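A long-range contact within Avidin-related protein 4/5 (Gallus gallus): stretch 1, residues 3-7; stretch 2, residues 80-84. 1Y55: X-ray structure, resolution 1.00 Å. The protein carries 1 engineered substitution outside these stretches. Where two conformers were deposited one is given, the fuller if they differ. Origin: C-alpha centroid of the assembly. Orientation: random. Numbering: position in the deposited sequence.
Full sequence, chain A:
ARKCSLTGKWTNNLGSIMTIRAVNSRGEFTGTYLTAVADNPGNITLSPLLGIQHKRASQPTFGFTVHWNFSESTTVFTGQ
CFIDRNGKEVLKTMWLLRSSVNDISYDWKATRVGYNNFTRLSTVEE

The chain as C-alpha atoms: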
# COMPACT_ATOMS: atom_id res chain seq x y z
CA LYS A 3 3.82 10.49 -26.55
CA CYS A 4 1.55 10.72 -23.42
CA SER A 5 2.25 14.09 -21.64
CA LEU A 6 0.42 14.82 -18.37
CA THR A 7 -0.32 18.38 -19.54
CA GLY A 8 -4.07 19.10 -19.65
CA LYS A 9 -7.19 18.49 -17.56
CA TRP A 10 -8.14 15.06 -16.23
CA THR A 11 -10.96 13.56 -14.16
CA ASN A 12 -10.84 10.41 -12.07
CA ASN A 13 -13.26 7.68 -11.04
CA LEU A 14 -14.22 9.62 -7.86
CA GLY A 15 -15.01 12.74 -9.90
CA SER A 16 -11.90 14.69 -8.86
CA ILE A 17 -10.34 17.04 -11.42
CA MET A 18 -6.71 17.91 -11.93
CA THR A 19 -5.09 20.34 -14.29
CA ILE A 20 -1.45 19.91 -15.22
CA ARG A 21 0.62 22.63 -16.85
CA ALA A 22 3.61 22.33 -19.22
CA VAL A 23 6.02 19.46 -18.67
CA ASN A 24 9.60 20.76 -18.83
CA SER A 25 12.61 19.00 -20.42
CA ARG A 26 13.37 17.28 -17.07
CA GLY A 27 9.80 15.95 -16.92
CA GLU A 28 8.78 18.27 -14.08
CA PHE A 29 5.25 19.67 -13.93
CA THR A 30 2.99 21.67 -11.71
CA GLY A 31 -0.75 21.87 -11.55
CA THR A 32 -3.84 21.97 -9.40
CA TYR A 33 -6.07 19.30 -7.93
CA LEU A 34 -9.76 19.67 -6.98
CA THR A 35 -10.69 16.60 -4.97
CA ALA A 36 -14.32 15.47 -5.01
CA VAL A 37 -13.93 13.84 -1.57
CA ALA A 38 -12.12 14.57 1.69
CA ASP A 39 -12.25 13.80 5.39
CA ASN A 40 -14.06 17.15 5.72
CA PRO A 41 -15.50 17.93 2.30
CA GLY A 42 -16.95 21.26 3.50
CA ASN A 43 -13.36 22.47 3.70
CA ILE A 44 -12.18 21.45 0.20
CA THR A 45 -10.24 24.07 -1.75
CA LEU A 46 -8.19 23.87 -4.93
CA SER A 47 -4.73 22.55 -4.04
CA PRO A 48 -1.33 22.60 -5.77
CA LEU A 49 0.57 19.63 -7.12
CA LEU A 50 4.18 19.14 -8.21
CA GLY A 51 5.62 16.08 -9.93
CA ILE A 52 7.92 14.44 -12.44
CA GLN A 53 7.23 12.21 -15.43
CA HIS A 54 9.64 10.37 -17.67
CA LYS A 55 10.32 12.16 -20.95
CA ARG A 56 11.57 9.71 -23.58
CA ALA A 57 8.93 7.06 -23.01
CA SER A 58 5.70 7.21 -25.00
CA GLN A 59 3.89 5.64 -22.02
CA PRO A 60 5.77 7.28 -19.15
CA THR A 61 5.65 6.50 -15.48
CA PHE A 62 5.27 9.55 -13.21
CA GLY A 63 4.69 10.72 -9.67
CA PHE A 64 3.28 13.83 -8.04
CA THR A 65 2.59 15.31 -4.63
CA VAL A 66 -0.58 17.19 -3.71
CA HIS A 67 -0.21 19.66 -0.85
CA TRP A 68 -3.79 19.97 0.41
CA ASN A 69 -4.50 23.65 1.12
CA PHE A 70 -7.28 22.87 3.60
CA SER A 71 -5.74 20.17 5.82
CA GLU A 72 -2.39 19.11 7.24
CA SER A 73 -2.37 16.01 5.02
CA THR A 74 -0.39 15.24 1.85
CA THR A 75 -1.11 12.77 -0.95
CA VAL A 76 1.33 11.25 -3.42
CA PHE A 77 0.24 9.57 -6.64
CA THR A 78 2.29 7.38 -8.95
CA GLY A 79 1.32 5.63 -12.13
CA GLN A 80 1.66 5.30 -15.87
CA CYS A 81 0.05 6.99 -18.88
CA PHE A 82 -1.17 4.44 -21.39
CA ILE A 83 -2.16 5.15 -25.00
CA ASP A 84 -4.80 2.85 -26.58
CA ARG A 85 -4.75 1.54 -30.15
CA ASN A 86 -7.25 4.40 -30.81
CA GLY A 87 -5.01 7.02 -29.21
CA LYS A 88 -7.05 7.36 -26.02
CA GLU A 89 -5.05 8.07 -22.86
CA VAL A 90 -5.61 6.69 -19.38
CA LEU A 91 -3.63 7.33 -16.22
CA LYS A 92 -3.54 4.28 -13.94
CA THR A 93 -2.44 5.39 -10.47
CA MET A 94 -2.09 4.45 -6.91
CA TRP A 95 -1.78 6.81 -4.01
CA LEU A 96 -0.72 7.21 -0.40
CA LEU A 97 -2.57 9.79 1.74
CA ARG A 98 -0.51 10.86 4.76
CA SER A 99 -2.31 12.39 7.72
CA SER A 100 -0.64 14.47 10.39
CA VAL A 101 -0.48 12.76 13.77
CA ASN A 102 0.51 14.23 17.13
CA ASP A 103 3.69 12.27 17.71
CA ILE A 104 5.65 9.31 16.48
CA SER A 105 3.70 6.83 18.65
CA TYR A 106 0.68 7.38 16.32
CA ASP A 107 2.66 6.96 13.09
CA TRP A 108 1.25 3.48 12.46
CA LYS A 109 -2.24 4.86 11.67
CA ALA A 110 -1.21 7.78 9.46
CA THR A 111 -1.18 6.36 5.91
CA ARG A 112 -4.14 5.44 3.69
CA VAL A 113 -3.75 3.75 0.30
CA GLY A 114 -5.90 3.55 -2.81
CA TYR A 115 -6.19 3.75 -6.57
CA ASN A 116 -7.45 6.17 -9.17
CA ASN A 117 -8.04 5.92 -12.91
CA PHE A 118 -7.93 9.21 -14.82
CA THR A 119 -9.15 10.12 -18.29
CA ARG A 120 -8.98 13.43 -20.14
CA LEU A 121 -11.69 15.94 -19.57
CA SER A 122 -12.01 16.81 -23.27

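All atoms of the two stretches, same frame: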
# COMPACT_ATOMS: atom_id res chain seq x y z
N LYS A 3 3.29 10.34 -27.94
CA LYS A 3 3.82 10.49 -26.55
C LYS A 3 2.76 11.05 -25.59
O LYS A 3 2.25 12.15 -25.82
CB LYS A 3 5.04 11.42 -26.56
CG LYS A 3 6.37 10.79 -26.20
CD LYS A 3 7.28 10.59 -27.42
CE LYS A 3 8.41 11.60 -27.45
NZ LYS A 3 9.28 11.53 -26.24
N CYS A 4 2.46 10.30 -24.52
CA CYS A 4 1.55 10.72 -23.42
C CYS A 4 2.32 11.81 -22.60
O CYS A 4 3.39 11.53 -22.04
CB CYS A 4 1.17 9.48 -22.50
SG CYS A 4 -0.53 8.69 -22.12
N SER A 5 1.79 13.04 -22.56
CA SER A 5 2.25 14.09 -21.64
C SER A 5 1.11 14.32 -20.66
O SER A 5 -0.05 14.26 -21.04
CB SER A 5 2.56 15.38 -22.43
OG SER A 5 2.61 16.54 -21.60
N LEU A 6 1.45 14.61 -19.40
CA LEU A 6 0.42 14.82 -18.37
C LEU A 6 -0.25 16.19 -18.48
O LEU A 6 -1.27 16.44 -17.84
CB LEU A 6 0.99 14.60 -16.96
CG LEU A 6 1.19 13.15 -16.49
CD1 LEU A 6 1.01 13.01 -14.98
CD2 LEU A 6 0.23 12.21 -17.18
N THR A 7 0.31 17.08 -19.29
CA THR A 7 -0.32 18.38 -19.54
C THR A 7 -1.78 18.27 -20.00
O THR A 7 -2.10 17.51 -20.90
CB THR A 7 0.48 19.14 -20.59
OG1 THR A 7 1.83 19.30 -20.13
CG2 THR A 7 -0.06 20.57 -20.79
N GLN A 80 1.19 5.34 -14.49
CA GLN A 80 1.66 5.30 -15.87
C GLN A 80 0.56 5.83 -16.78
O GLN A 80 -0.62 5.59 -16.54
CB GLN A 80 2.10 3.88 -16.24
CG GLN A 80 2.77 3.76 -17.60
CD GLN A 80 3.44 2.41 -17.87
OE1 GLN A 80 4.05 2.25 -18.97
NE2 GLN A 80 3.36 1.48 -16.99
N CYS A 81 0.98 6.55 -17.82
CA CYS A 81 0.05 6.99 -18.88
C CYS A 81 0.11 5.98 -20.01
O CYS A 81 1.17 5.74 -20.59
CB CYS A 81 0.42 8.35 -19.44
SG CYS A 81 1.33 9.41 -18.35
N PHE A 82 -1.04 5.37 -20.30
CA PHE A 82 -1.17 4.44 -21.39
C PHE A 82 -1.92 5.09 -22.55
O PHE A 82 -2.87 5.84 -22.34
CB PHE A 82 -1.94 3.19 -20.94
CG PHE A 82 -1.22 2.39 -19.93
CD1 PHE A 82 -0.14 1.61 -20.30
CD2 PHE A 82 -1.61 2.39 -18.60
CE1 PHE A 82 0.54 0.86 -19.36
CE2 PHE A 82 -0.94 1.63 -17.66
CZ PHE A 82 0.13 0.86 -18.04
N ILE A 83 -1.49 4.77 -23.76
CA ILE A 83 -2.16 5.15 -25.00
C ILE A 83 -2.69 3.88 -25.68
O ILE A 83 -1.92 2.99 -25.99
CB ILE A 83 -1.19 5.82 -26.01
CG1 ILE A 83 -0.40 6.96 -25.38
CG2 ILE A 83 -1.95 6.31 -27.24
CD1 ILE A 83 0.90 7.27 -26.13
N ASP A 84 -4.01 3.85 -25.86
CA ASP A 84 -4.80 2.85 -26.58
C ASP A 84 -4.43 2.73 -28.05
O ASP A 84 -3.82 3.63 -28.61
CB ASP A 84 -6.25 3.37 -26.71
CG ASP A 84 -7.25 2.61 -25.94
OD1 ASP A 84 -8.34 3.19 -25.79
OD2 ASP A 84 -7.08 1.47 -25.45

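Stretch 1 has no regular secondary structure, whereas residues 80-83 of stretch 2 belong to a strand that begins earlier in the chain; Asp84 lies beyond it in loop or turn. The two backbones come nearest at Cys4 and Cys81, whose CA atoms are 6.1 Å apart. No hydrogen bond joins the stretches, so the N-terminal segment does not extend the strand as a further paired strand here. The contact rests mainly on side chains, with two main-chain atoms taking part, and is small: 247 Å² is buried, both sides summed.

In the strand, the side chains directed at stretch 1 alternate. Cys81 and Ile83 direct their CA-to-CB bonds toward stretch 1, while those of Gln80 and Phe82 point away, the alternation expected of an extended chain. In stretch 1, Cys4 points toward the strand and Lys3 and Ser5 point away.

Cys4 is the centre of the contact, with 87 Å² covered by the other stretch. Its SG lies 3.7 Å from CG1 of Ile83, an apolar contact, and also 3.7 Å from the backbone O of Phe82, which therefore contributes through its main chain although its CA-to-CB bond points away. In these coordinates, SG of Cys4 and SG of Cys81 are 4.3 Å apart, well beyond disulfide bonding distance; these coordinates therefore contain no bonded sulfur pair. Both cysteine chi1 angles, -119° and -26°, fall between the usual wells.

Leu6 leaves its backbone sideways, but its end comes nearer the strand, bringing CD2, in the conformer given, to 3.2 Å from SG of Cys81. Lys3 contributes through its main chain, with its C atom 4.2 Å from CD1 of Ile83. Ser5 and Thr7 make no contact with the strand; within their own segment, N of Thr7 donates a weak hydrogen bond to OG of Ser5 at 3.3 Å.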